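Local coordinates for putative glycoside hydrolase (Bacteroides thetaiotaomicron VPI-5482, PDB 3HBZ), which is of unproven function but binds calcium and may act in carbohydrate metabolism, possibly as a glycoside hydrolase, at residues I99-D104 and G153-C158; N181-S186 and T200-P205; T211-Y216 and D332-I337; C239-I244 and F284-H289. All blocks are in the same frame, centred on the assembly; numbering follows the deposited sequence.

Overall arrangement
Beyond the N-terminal five-stranded mixed sheet, the chain enters the region that holds all four contacts. Contact 1 is the first to close, over 48 intervening residues, and joins the end of strand 99-100 to the loop before strand 158-165. Contact 2 follows in series, closing a short loop of 13 residues by pairing strand 185-187 with strand 200-205. Contact 3 spans 115 residues and pairs strand 210-220 with the C-terminal strand 328-338; nested inside its loop, contact 4 packs strand 240-247 against strand 281-290. Contacts 3 and 4 touch through strands 210-220 and 281-290, which are neighbours, while contacts 1 and 3 share one calcium ion and its bound water. Contact 2 packs on both contact 1 and contact 4.

Contact 1: I99-D104 and G153-C158; sequences IYNFED and GKTGKC. With CA (calcium ion), chain B; NA (sodium ion), chain D.
Asn101 and Glu103 meet Thr155 and Lys157 round a calcium ion, and the chain approaches it by way of strand 99-100. At the start of that strand, the carbonyl O of Ile99 binds a separate sodium ion, which Glu116 also holds. One of the sodium's waters accepts a hydrogen bond from Asn101 N, so the two metal sites are linked through a single residue. Asn101 then turns its carbonyl to the calcium, with O 2.4 Å from the ion. Its side-chain OD1 takes a hydrogen bond from a calcium-bound water, which donates its other one to Thr155 OG1; that hydroxyl is also bonded to Glu333. The calcium site is built from the turn after strand 99-100 and the loop before strand 158-165: Thr155 O and Lys157 O bring two more backbone oxygens to the ion, and the carboxylate of Asp332, from strand 328-338, completes a seven-atom shell. Phe102 follows with its CB 4.0 Å from Cys158 CA, while its ring runs off towards Ile331 of strand 328-338. Glu103 carries most of the side-chain contact. Its chain is bent at chi2 (-53°), and OE2 binds the calcium at 2.3 Å. The other oxygen, OE1, accepts Lys157 N at 2.8 Å through its syn lone pair, in a nearly straight bond of 173°. Both oxygens are thus engaged, which fixes the rotation of the carboxylate. Gly156 CA is 3.5 Å from Glu103 OE2, and a CB on it would clash with that oxygen.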
# COMPACT_ATOMS: atom_id res chain seq x y z
N ILE A 99 1.30 -15.35 -1.75
CA ILE A 99 0.28 -16.14 -1.06
C ILE A 99 -0.19 -15.32 0.13
O ILE A 99 0.61 -15.01 1.00
CB ILE A 99 0.84 -17.51 -0.56
CG1 ILE A 99 1.41 -18.34 -1.73
CG2 ILE A 99 -0.23 -18.31 0.23
CD1 ILE A 99 0.40 -19.06 -2.55
N TYR A 100 -1.47 -14.98 0.17
CA TYR A 100 -1.98 -14.00 1.13
C TYR A 100 -3.12 -14.56 1.95
O TYR A 100 -4.21 -14.76 1.44
CB TYR A 100 -2.48 -12.77 0.39
CG TYR A 100 -1.57 -12.32 -0.73
CD1 TYR A 100 -0.25 -12.01 -0.48
CD2 TYR A 100 -2.03 -12.21 -2.03
CE1 TYR A 100 0.60 -11.60 -1.49
CE2 TYR A 100 -1.20 -11.82 -3.06
CZ TYR A 100 0.11 -11.49 -2.80
OH TYR A 100 0.93 -11.07 -3.83
N ASN A 101 -2.87 -14.80 3.23
CA ASN A 101 -3.89 -15.36 4.13
C ASN A 101 -4.43 -14.33 5.15
O ASN A 101 -5.35 -14.61 5.92
CB ASN A 101 -3.30 -16.59 4.83
CG ASN A 101 -3.28 -17.83 3.91
OD1 ASN A 101 -4.32 -18.30 3.49
ND2 ASN A 101 -2.11 -18.34 3.62
N PHE A 102 -3.84 -13.14 5.14
CA PHE A 102 -4.30 -12.01 5.93
C PHE A 102 -4.33 -12.25 7.43
O PHE A 102 -5.19 -11.70 8.13
CB PHE A 102 -5.63 -11.49 5.35
CG PHE A 102 -5.50 -11.07 3.91
CD1 PHE A 102 -4.87 -9.90 3.60
CD2 PHE A 102 -5.85 -11.92 2.87
CE1 PHE A 102 -4.67 -9.53 2.27
CE2 PHE A 102 -5.65 -11.55 1.56
CZ PHE A 102 -5.05 -10.35 1.27
N GLU A 103 -3.39 -13.09 7.91
CA GLU A 103 -3.27 -13.40 9.31
C GLU A 103 -2.40 -12.39 10.08
O GLU A 103 -2.59 -12.18 11.27
CB GLU A 103 -2.69 -14.81 9.54
CG GLU A 103 -3.38 -15.99 8.80
CD GLU A 103 -4.88 -16.03 9.05
OE1 GLU A 103 -5.31 -15.61 10.15
OE2 GLU A 103 -5.62 -16.47 8.15
N ASP A 104 -1.40 -11.81 9.42
CA ASP A 104 -0.32 -11.12 10.11
C ASP A 104 -0.44 -9.61 9.94
O ASP A 104 -0.62 -9.12 8.81
CB ASP A 104 1.02 -11.53 9.51
CG ASP A 104 1.38 -13.00 9.81
OD1 ASP A 104 1.15 -13.47 10.92
OD2 ASP A 104 1.86 -13.65 8.88
N GLY A 153 -12.51 -15.24 9.07
CA GLY A 153 -12.09 -15.38 7.69
C GLY A 153 -12.52 -16.73 7.16
O GLY A 153 -13.15 -17.50 7.86
N LYS A 154 -12.11 -17.06 5.95
CA LYS A 154 -12.41 -18.34 5.39
C LYS A 154 -11.59 -19.38 6.13
O LYS A 154 -12.11 -20.40 6.52
CB LYS A 154 -12.11 -18.34 3.88
CG LYS A 154 -12.41 -19.67 3.19
CD LYS A 154 -12.50 -19.49 1.68
CE LYS A 154 -12.82 -20.83 0.99
NZ LYS A 154 -11.74 -21.82 1.22
N THR A 155 -10.29 -19.13 6.31
CA THR A 155 -9.48 -19.89 7.28
C THR A 155 -8.76 -18.82 8.06
O THR A 155 -8.29 -17.85 7.48
CB THR A 155 -8.46 -20.85 6.60
OG1 THR A 155 -7.85 -20.19 5.48
CG2 THR A 155 -9.16 -22.18 6.11
N GLY A 156 -8.67 -18.96 9.37
CA GLY A 156 -8.12 -17.90 10.22
C GLY A 156 -8.86 -16.58 10.05
O GLY A 156 -10.07 -16.57 9.93
N LYS A 157 -8.13 -15.47 10.08
CA LYS A 157 -8.72 -14.13 9.98
C LYS A 157 -8.70 -13.72 8.54
O LYS A 157 -8.17 -14.48 7.70
CB LYS A 157 -7.95 -13.16 10.84
CG LYS A 157 -7.85 -13.68 12.32
CD LYS A 157 -6.95 -12.81 13.16
CE LYS A 157 -6.98 -13.24 14.65
NZ LYS A 157 -5.91 -12.54 15.39
N CYS A 158 -9.29 -12.56 8.26
CA CYS A 158 -9.29 -12.02 6.90
C CYS A 158 -9.24 -10.49 6.87
O CYS A 158 -9.26 -9.83 7.90
CB CYS A 158 -10.50 -12.50 6.12
SG CYS A 158 -12.09 -11.79 6.69
CA CA B . -7.15 -16.08 6.44
NA NA D . 2.34 -14.82 2.63
O HOH W 1 -6.40 -18.01 5.28
O HOH W 2 -0.07 -14.64 4.04
O HOH W 3 2.93 -14.49 5.11
O HOH W 4 2.15 -17.55 3.05
O HOH W 5 4.49 -14.61 2.52

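Contact 2: N181-S186 and T200-P205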
# COMPACT_ATOMS: atom_id res chain seq x y z
N ASN A 181 -9.57 0.19 1.23
CA ASN A 181 -8.67 -0.41 0.25
C ASN A 181 -7.45 -1.11 0.85
O ASN A 181 -7.09 -0.97 2.04
CB ASN A 181 -8.24 0.65 -0.79
CG ASN A 181 -7.52 1.81 -0.16
OD1 ASN A 181 -7.36 1.89 1.07
ND2 ASN A 181 -7.07 2.71 -0.99
N LEU A 182 -6.80 -1.89 -0.00
CA LEU A 182 -5.54 -2.49 0.35
C LEU A 182 -4.84 -2.71 -0.96
O LEU A 182 -5.47 -3.18 -1.93
CB LEU A 182 -5.70 -3.84 1.07
CG LEU A 182 -4.46 -4.37 1.78
CD1 LEU A 182 -4.35 -3.61 3.14
CD2 LEU A 182 -4.52 -5.95 1.97
N PHE A 183 -3.55 -2.42 -0.99
CA PHE A 183 -2.79 -2.62 -2.20
C PHE A 183 -1.30 -2.84 -2.00
O PHE A 183 -0.73 -2.48 -0.99
CB PHE A 183 -3.02 -1.43 -3.16
CG PHE A 183 -2.70 -0.06 -2.54
CD1 PHE A 183 -3.62 0.62 -1.76
CD2 PHE A 183 -1.48 0.52 -2.74
CE1 PHE A 183 -3.34 1.83 -1.22
CE2 PHE A 183 -1.19 1.73 -2.20
CZ PHE A 183 -2.12 2.41 -1.44
N ILE A 184 -0.68 -3.41 -3.02
CA ILE A 184 0.75 -3.52 -3.09
C ILE A 184 1.32 -2.19 -3.57
O ILE A 184 0.96 -1.68 -4.62
CB ILE A 184 1.20 -4.65 -3.99
CG1 ILE A 184 0.83 -6.00 -3.35
CG2 ILE A 184 2.81 -4.57 -4.27
CD1 ILE A 184 1.12 -7.18 -4.29
N GLY A 185 2.25 -1.64 -2.81
CA GLY A 185 2.73 -0.27 -3.10
C GLY A 185 2.93 0.52 -1.80
O GLY A 185 3.27 -0.05 -0.75
N SER A 186 2.69 1.83 -1.86
CA SER A 186 2.75 2.63 -0.67
C SER A 186 1.73 3.77 -0.69
O SER A 186 1.18 4.11 -1.74
CB SER A 186 4.17 3.20 -0.48
OG SER A 186 4.54 3.98 -1.59
N THR A 200 -2.06 7.06 -3.49
CA THR A 200 -2.00 5.60 -3.63
C THR A 200 -1.01 5.22 -4.72
O THR A 200 -1.34 5.23 -5.91
CB THR A 200 -3.39 4.99 -3.92
OG1 THR A 200 -3.94 5.61 -5.06
CG2 THR A 200 -4.35 5.24 -2.78
N LYS A 201 0.20 4.84 -4.29
CA LYS A 201 1.25 4.47 -5.22
C LYS A 201 1.24 2.97 -5.38
O LYS A 201 1.56 2.24 -4.47
CB LYS A 201 2.60 4.96 -4.74
CG LYS A 201 2.70 6.50 -4.71
CD LYS A 201 4.08 6.98 -4.31
CE LYS A 201 4.29 8.47 -4.69
NZ LYS A 201 5.53 9.10 -4.09
N PHE A 202 0.88 2.53 -6.57
CA PHE A 202 0.63 1.13 -6.85
C PHE A 202 1.84 0.45 -7.47
O PHE A 202 2.31 0.84 -8.57
CB PHE A 202 -0.53 0.98 -7.86
CG PHE A 202 -1.86 1.55 -7.38
CD1 PHE A 202 -2.37 1.25 -6.12
CD2 PHE A 202 -2.64 2.33 -8.25
CE1 PHE A 202 -3.62 1.73 -5.69
CE2 PHE A 202 -3.91 2.80 -7.83
CZ PHE A 202 -4.40 2.51 -6.57
N GLY A 203 2.31 -0.58 -6.79
CA GLY A 203 3.16 -1.61 -7.42
C GLY A 203 4.52 -1.75 -6.77
O GLY A 203 5.08 -0.77 -6.30
N LEU A 204 5.06 -2.97 -6.80
CA LEU A 204 6.43 -3.23 -6.42
C LEU A 204 7.05 -4.16 -7.47
O LEU A 204 6.32 -4.79 -8.25
CB LEU A 204 6.49 -3.85 -5.02
CG LEU A 204 6.19 -2.91 -3.82
CD1 LEU A 204 6.18 -3.72 -2.47
CD2 LEU A 204 7.15 -1.75 -3.78
N PRO A 205 8.38 -4.25 -7.50
CA PRO A 205 9.01 -5.05 -8.56
C PRO A 205 8.64 -6.54 -8.48
O PRO A 205 8.51 -7.07 -7.37
CB PRO A 205 10.50 -4.83 -8.33
CG PRO A 205 10.55 -3.49 -7.68
CD PRO A 205 9.37 -3.48 -6.74
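Phe202 drives the edge of its ring into the face of Phe183, a T-shaped stack with centroids 5.1 Å apart and planes at 86°. The touching atoms are CD1 and CE1 of Phe202; CE1 lies over the rim of the Phe183 face rather than its centre, 3.7 Å from Phe183 CG. Phe183 holds its CG between the backbone N and carbonyl carbon (chi1 55°), which sets CG toward the other segment. At the end of the ring CZ abuts Thr200 CB at 3.8 Å, the two side chains crossing at about a right angle, and the ring edge comes near Lys201 O. Replacing Phe183 by an alanine would probably leave the Phe202 edge without its aromatic face and open a gap beside Thr200. Farther along, the Ile184 and Leu204 side chains cross obliquely, CG2 of Ile184 3.8 Å from CG of Leu204. Between these clusters the backbones form a short antiparallel pairing. Ser186 and Lys201 exchange two hydrogen bonds, and Gly203 N reaches Ile184 O at 2.8 Å with a bent angle of 142°. Gly185 CA comes 3.1 Å from Lys201 O; a CB here would point at the partner strand and clash with that oxygen. Helix 196-199 leads straight into this pairing. Strand 306-313 runs alongside, sharing backbone hydrogen bonds with Ile184 (to Ile310) and Leu204 (to Val308), and Phe202 packs on its Ala309 and Val311.

Contact 3: T211-Y216 and D332-I337. With CA (calcium ion), chain B.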
# COMPACT_ATOMS: atom_id res chain seq x y z
N THR A 211 -0.07 -14.80 -14.27
CA THR A 211 -1.12 -15.36 -15.13
C THR A 211 -2.55 -15.26 -14.57
O THR A 211 -3.51 -15.09 -15.36
CB THR A 211 -0.79 -16.84 -15.46
OG1 THR A 211 -0.51 -17.52 -14.24
CG2 THR A 211 0.46 -16.90 -16.36
N TYR A 212 -2.71 -15.34 -13.24
CA TYR A 212 -4.03 -15.24 -12.60
C TYR A 212 -3.90 -14.65 -11.22
O TYR A 212 -2.86 -14.83 -10.56
CB TYR A 212 -4.69 -16.63 -12.39
CG TYR A 212 -4.97 -17.36 -13.67
CD1 TYR A 212 -4.02 -18.18 -14.21
CD2 TYR A 212 -6.17 -17.18 -14.35
CE1 TYR A 212 -4.23 -18.83 -15.40
CE2 TYR A 212 -6.41 -17.86 -15.57
CZ TYR A 212 -5.41 -18.67 -16.07
OH TYR A 212 -5.54 -19.39 -17.22
N LEU A 213 -4.94 -13.90 -10.81
CA LEU A 213 -5.15 -13.48 -9.43
C LEU A 213 -6.39 -14.25 -8.95
O LEU A 213 -7.47 -14.08 -9.53
CB LEU A 213 -5.45 -11.99 -9.35
CG LEU A 213 -5.73 -11.47 -7.92
CD1 LEU A 213 -4.49 -11.66 -7.02
CD2 LEU A 213 -6.11 -10.00 -7.95
N ALA A 214 -6.25 -15.06 -7.91
CA ALA A 214 -7.30 -15.93 -7.41
C ALA A 214 -7.50 -15.69 -5.93
O ALA A 214 -6.59 -15.22 -5.27
CB ALA A 214 -6.95 -17.43 -7.67
N GLY A 215 -8.71 -15.94 -5.43
CA GLY A 215 -9.00 -15.86 -4.01
C GLY A 215 -10.47 -15.92 -3.73
O GLY A 215 -11.25 -16.29 -4.61
N TYR A 216 -10.85 -15.58 -2.49
CA TYR A 216 -12.24 -15.60 -2.12
C TYR A 216 -12.73 -14.26 -1.58
O TYR A 216 -11.97 -13.55 -0.91
CB TYR A 216 -12.49 -16.69 -1.05
CG TYR A 216 -12.35 -18.06 -1.62
CD1 TYR A 216 -11.10 -18.66 -1.70
CD2 TYR A 216 -13.47 -18.75 -2.12
CE1 TYR A 216 -10.97 -19.93 -2.23
CE2 TYR A 216 -13.34 -20.03 -2.65
CZ TYR A 216 -12.08 -20.59 -2.71
OH TYR A 216 -11.90 -21.82 -3.24
N ASP A 332 -10.14 -13.18 1.49
CA ASP A 332 -9.26 -14.16 2.10
C ASP A 332 -8.68 -15.14 1.08
O ASP A 332 -9.22 -15.30 -0.02
CB ASP A 332 -10.00 -14.93 3.20
CG ASP A 332 -9.05 -15.40 4.34
OD1 ASP A 332 -7.83 -15.13 4.25
OD2 ASP A 332 -9.52 -16.06 5.31
N GLU A 333 -7.58 -15.78 1.47
CA GLU A 333 -6.95 -16.88 0.70
C GLU A 333 -6.65 -16.47 -0.75
O GLU A 333 -7.07 -17.12 -1.71
CB GLU A 333 -7.83 -18.13 0.71
CG GLU A 333 -8.02 -18.74 2.08
CD GLU A 333 -8.78 -20.08 2.08
OE1 GLU A 333 -9.16 -20.58 1.00
OE2 GLU A 333 -8.99 -20.65 3.18
N VAL A 334 -5.89 -15.40 -0.92
CA VAL A 334 -5.64 -14.89 -2.26
C VAL A 334 -4.28 -15.42 -2.69
O VAL A 334 -3.38 -15.58 -1.87
CB VAL A 334 -5.62 -13.32 -2.29
CG1 VAL A 334 -5.30 -12.79 -3.68
CG2 VAL A 334 -6.95 -12.78 -1.83
N GLU A 335 -4.14 -15.62 -4.00
CA GLU A 335 -2.88 -16.01 -4.57
C GLU A 335 -2.58 -15.24 -5.85
O GLU A 335 -3.41 -15.16 -6.75
CB GLU A 335 -2.86 -17.54 -4.85
CG GLU A 335 -1.50 -17.97 -5.21
CD GLU A 335 -1.32 -19.47 -5.35
OE1 GLU A 335 -2.32 -20.22 -5.24
OE2 GLU A 335 -0.15 -19.87 -5.56
N LEU A 336 -1.37 -14.72 -5.96
CA LEU A 336 -0.84 -14.28 -7.26
C LEU A 336 -0.15 -15.46 -7.96
O LEU A 336 0.94 -15.90 -7.55
CB LEU A 336 0.13 -13.11 -7.04
CG LEU A 336 0.73 -12.52 -8.32
CD1 LEU A 336 -0.36 -12.06 -9.29
CD2 LEU A 336 1.74 -11.39 -7.92
N ILE A 337 -0.80 -16.02 -8.98
CA ILE A 337 -0.29 -17.20 -9.69
C ILE A 337 0.50 -16.70 -10.90
O ILE A 337 0.03 -15.82 -11.64
CB ILE A 337 -1.46 -18.14 -10.15
CG1 ILE A 337 -2.30 -18.58 -8.93
CG2 ILE A 337 -0.93 -19.40 -10.94
CD1 ILE A 337 -3.70 -19.14 -9.27
CA CA B . -7.15 -16.08 6.44
O HOH W 1 -6.40 -18.01 5.28
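Ile337 lays its CD1 over Ala214, a small bump that it covers at 4.0 Å from Ala214 CB, with Tyr212 CB a similar distance off. An alanine in place of Ile337 would probably open a gap above Ala214 and beside Tyr212 CB. On the other face of the antiparallel pair, Leu213 holds CG anti to its backbone N (chi1 178°), and its CD1 lies against Val334 CG1 at 3.6 Å. Gly215 makes the hollow next to Val334: a CB here would clash with Val334 CG2. Gly215 CA also makes a CA-H...O contact of 3.3 Å with Glu333 O. The pairing is irregular at two places. Thr211 N and Tyr212 N both bond to Ile337 O, a classic beta bulge, and the register slips by one again between Ala214 and Tyr216. Past that slip, Tyr216 N meets Asp332 O, and the Tyr216 ring stands at 90° to the Glu333 carboxylate plane, its CE1 3.8 Å from Glu333 OE1. That carboxylate is held by Lys154 and Thr155. Asp332, just before the corner at 333, grips the calcium with both oxygens, OD1 at 2.5 Å and OD2 at 2.6 Å. Asp332 OD1 also accepts Glu333 N from above the carboxylate plane, and OD2 accepts Lys154 N; the metal and these donors would be expected to stabilise its negative charge.

Contact 4: C239-I244 and F284-H289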
# COMPACT_ATOMS: atom_id res chain seq x y z
N CYS A 239 -17.81 -3.63 -5.27
CA CYS A 239 -16.39 -3.67 -5.05
C CYS A 239 -15.59 -3.71 -6.35
O CYS A 239 -16.17 -3.91 -7.45
CB CYS A 239 -16.05 -4.90 -4.22
SG CYS A 239 -16.59 -6.44 -5.00
N ASP A 240 -14.27 -3.52 -6.23
CA ASP A 240 -13.33 -3.76 -7.33
C ASP A 240 -12.16 -4.57 -6.79
O ASP A 240 -11.74 -4.42 -5.62
CB ASP A 240 -12.85 -2.45 -7.96
CG ASP A 240 -12.39 -2.59 -9.40
OD1 ASP A 240 -12.41 -3.69 -10.01
OD2 ASP A 240 -11.98 -1.56 -9.93
N ILE A 241 -11.69 -5.48 -7.64
CA ILE A 241 -10.53 -6.30 -7.36
C ILE A 241 -9.75 -6.39 -8.66
O ILE A 241 -10.31 -6.79 -9.68
CB ILE A 241 -10.95 -7.75 -6.93
CG1 ILE A 241 -11.91 -7.70 -5.73
CG2 ILE A 241 -9.67 -8.61 -6.68
CD1 ILE A 241 -12.56 -9.04 -5.29
N TYR A 242 -8.50 -5.96 -8.65
CA TYR A 242 -7.74 -5.92 -9.85
C TYR A 242 -6.25 -6.03 -9.57
O TYR A 242 -5.82 -5.97 -8.41
CB TYR A 242 -8.11 -4.69 -10.65
CG TYR A 242 -7.79 -3.34 -10.05
CD1 TYR A 242 -6.59 -2.69 -10.33
CD2 TYR A 242 -8.70 -2.68 -9.27
CE1 TYR A 242 -6.30 -1.40 -9.84
CE2 TYR A 242 -8.42 -1.39 -8.71
CZ TYR A 242 -7.22 -0.76 -9.03
OH TYR A 242 -6.94 0.51 -8.55
N ALA A 243 -5.48 -6.26 -10.64
CA ALA A 243 -4.02 -6.31 -10.59
C ALA A 243 -3.50 -5.76 -11.90
O ALA A 243 -4.17 -5.86 -12.95
CB ALA A 243 -3.50 -7.75 -10.35
N ILE A 244 -2.34 -5.11 -11.83
CA ILE A 244 -1.69 -4.52 -13.01
C ILE A 244 -0.20 -4.89 -12.99
O ILE A 244 0.38 -5.15 -11.94
CB ILE A 244 -1.88 -3.01 -13.07
CG1 ILE A 244 -1.34 -2.33 -11.79
CG2 ILE A 244 -3.34 -2.65 -13.25
CD1 ILE A 244 -1.50 -0.78 -11.75
N PHE A 284 -12.84 -16.21 -6.94
CA PHE A 284 -12.54 -15.48 -8.15
C PHE A 284 -11.22 -15.98 -8.70
O PHE A 284 -10.33 -16.39 -7.96
CB PHE A 284 -12.53 -13.97 -7.93
CG PHE A 284 -11.55 -13.47 -6.92
CD1 PHE A 284 -10.25 -13.11 -7.29
CD2 PHE A 284 -11.93 -13.26 -5.62
CE1 PHE A 284 -9.36 -12.62 -6.37
CE2 PHE A 284 -11.03 -12.75 -4.69
CZ PHE A 284 -9.75 -12.42 -5.07
N LYS A 285 -11.11 -15.97 -10.02
CA LYS A 285 -9.86 -16.35 -10.66
C LYS A 285 -9.70 -15.53 -11.91
O LYS A 285 -10.23 -15.85 -12.94
CB LYS A 285 -9.85 -17.84 -10.97
CG LYS A 285 -8.55 -18.34 -11.60
CD LYS A 285 -8.60 -19.85 -11.77
CE LYS A 285 -7.44 -20.36 -12.58
NZ LYS A 285 -7.46 -21.84 -12.74
N LEU A 286 -8.92 -14.46 -11.79
CA LEU A 286 -8.89 -13.40 -12.78
C LEU A 286 -7.69 -13.57 -13.67
O LEU A 286 -6.59 -13.45 -13.20
CB LEU A 286 -8.81 -12.06 -12.06
CG LEU A 286 -9.84 -11.88 -10.94
CD1 LEU A 286 -9.58 -10.53 -10.28
CD2 LEU A 286 -11.29 -12.06 -11.44
N PRO A 287 -7.91 -13.83 -14.97
CA PRO A 287 -6.76 -13.91 -15.83
C PRO A 287 -6.11 -12.56 -16.10
O PRO A 287 -6.80 -11.54 -16.28
CB PRO A 287 -7.31 -14.52 -17.12
CG PRO A 287 -8.76 -14.12 -17.13
CD PRO A 287 -9.18 -13.97 -15.70
N PHE A 288 -4.78 -12.56 -16.13
CA PHE A 288 -4.06 -11.38 -16.61
C PHE A 288 -4.20 -11.32 -18.13
O PHE A 288 -4.00 -12.31 -18.82
CB PHE A 288 -2.59 -11.42 -16.18
CG PHE A 288 -2.36 -10.92 -14.76
CD1 PHE A 288 -2.61 -11.75 -13.67
CD2 PHE A 288 -1.86 -9.66 -14.53
CE1 PHE A 288 -2.38 -11.33 -12.40
CE2 PHE A 288 -1.63 -9.23 -13.23
CZ PHE A 288 -1.90 -10.08 -12.18
N HIS A 289 -4.64 -10.18 -18.63
CA HIS A 289 -4.71 -9.94 -20.06
C HIS A 289 -3.42 -9.20 -20.49
O HIS A 289 -3.21 -8.13 -20.01
CB HIS A 289 -5.86 -8.99 -20.37
CG HIS A 289 -7.22 -9.58 -20.22
ND1 HIS A 289 -8.14 -9.60 -21.25
CD2 HIS A 289 -7.86 -10.09 -19.14
CE1 HIS A 289 -9.27 -10.14 -20.82
NE2 HIS A 289 -9.12 -10.46 -19.55
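Ile241 points its side chain at Phe284 and Leu286, and it carries the larger part of this mainly apolar contact. From CB the chain forks. The CG2 branch, anti to the backbone N, goes into the notch between the two partners, 4.0 Å from Phe284 CE1 and 4.1 Å from Leu286 CD1. The other branch leaves through CG1, which lies beside the backbone N (chi1 -56°), and runs out extended to CD1. This tip hangs over one face of the Phe284 ring, towards its rim, with CE2 of Phe284 the nearest atom at 4.1 Å. Ile241 and Phe284 meet tip to tip, and both methyls come to the ring from one side, CG2 by CE1 and CZ, CD1 toward CE2. Leu286 instead crosses Ile241 at about a right angle, and its CD1 also comes 3.9 Å from the carbonyl O of Ile241. Two residues on, the contact is made again on a smaller scale: Ala243 CB touches Phe288 CZ at 3.4 Å, with CE2 of the same ring a little farther off. No hydrogen bond links the two segments, whose touching parts run nearly parallel, 15° apart. That follows from the topology, since strand 266-271 pairs antiparallel with both 240-247 and 281-290; the side chains meet across it, Phe288 packing on its Ser268 and Ala270. Layers of antiparallel strands of this kind are consistent with the beta-sandwich of galactose-binding-like domains. Strand 240-247 also pairs with 306-313, where Ile241 packs on Phe312, and strand 281-290 pairs antiparallel with strand 210-220, where Phe284 rests on Tyr217.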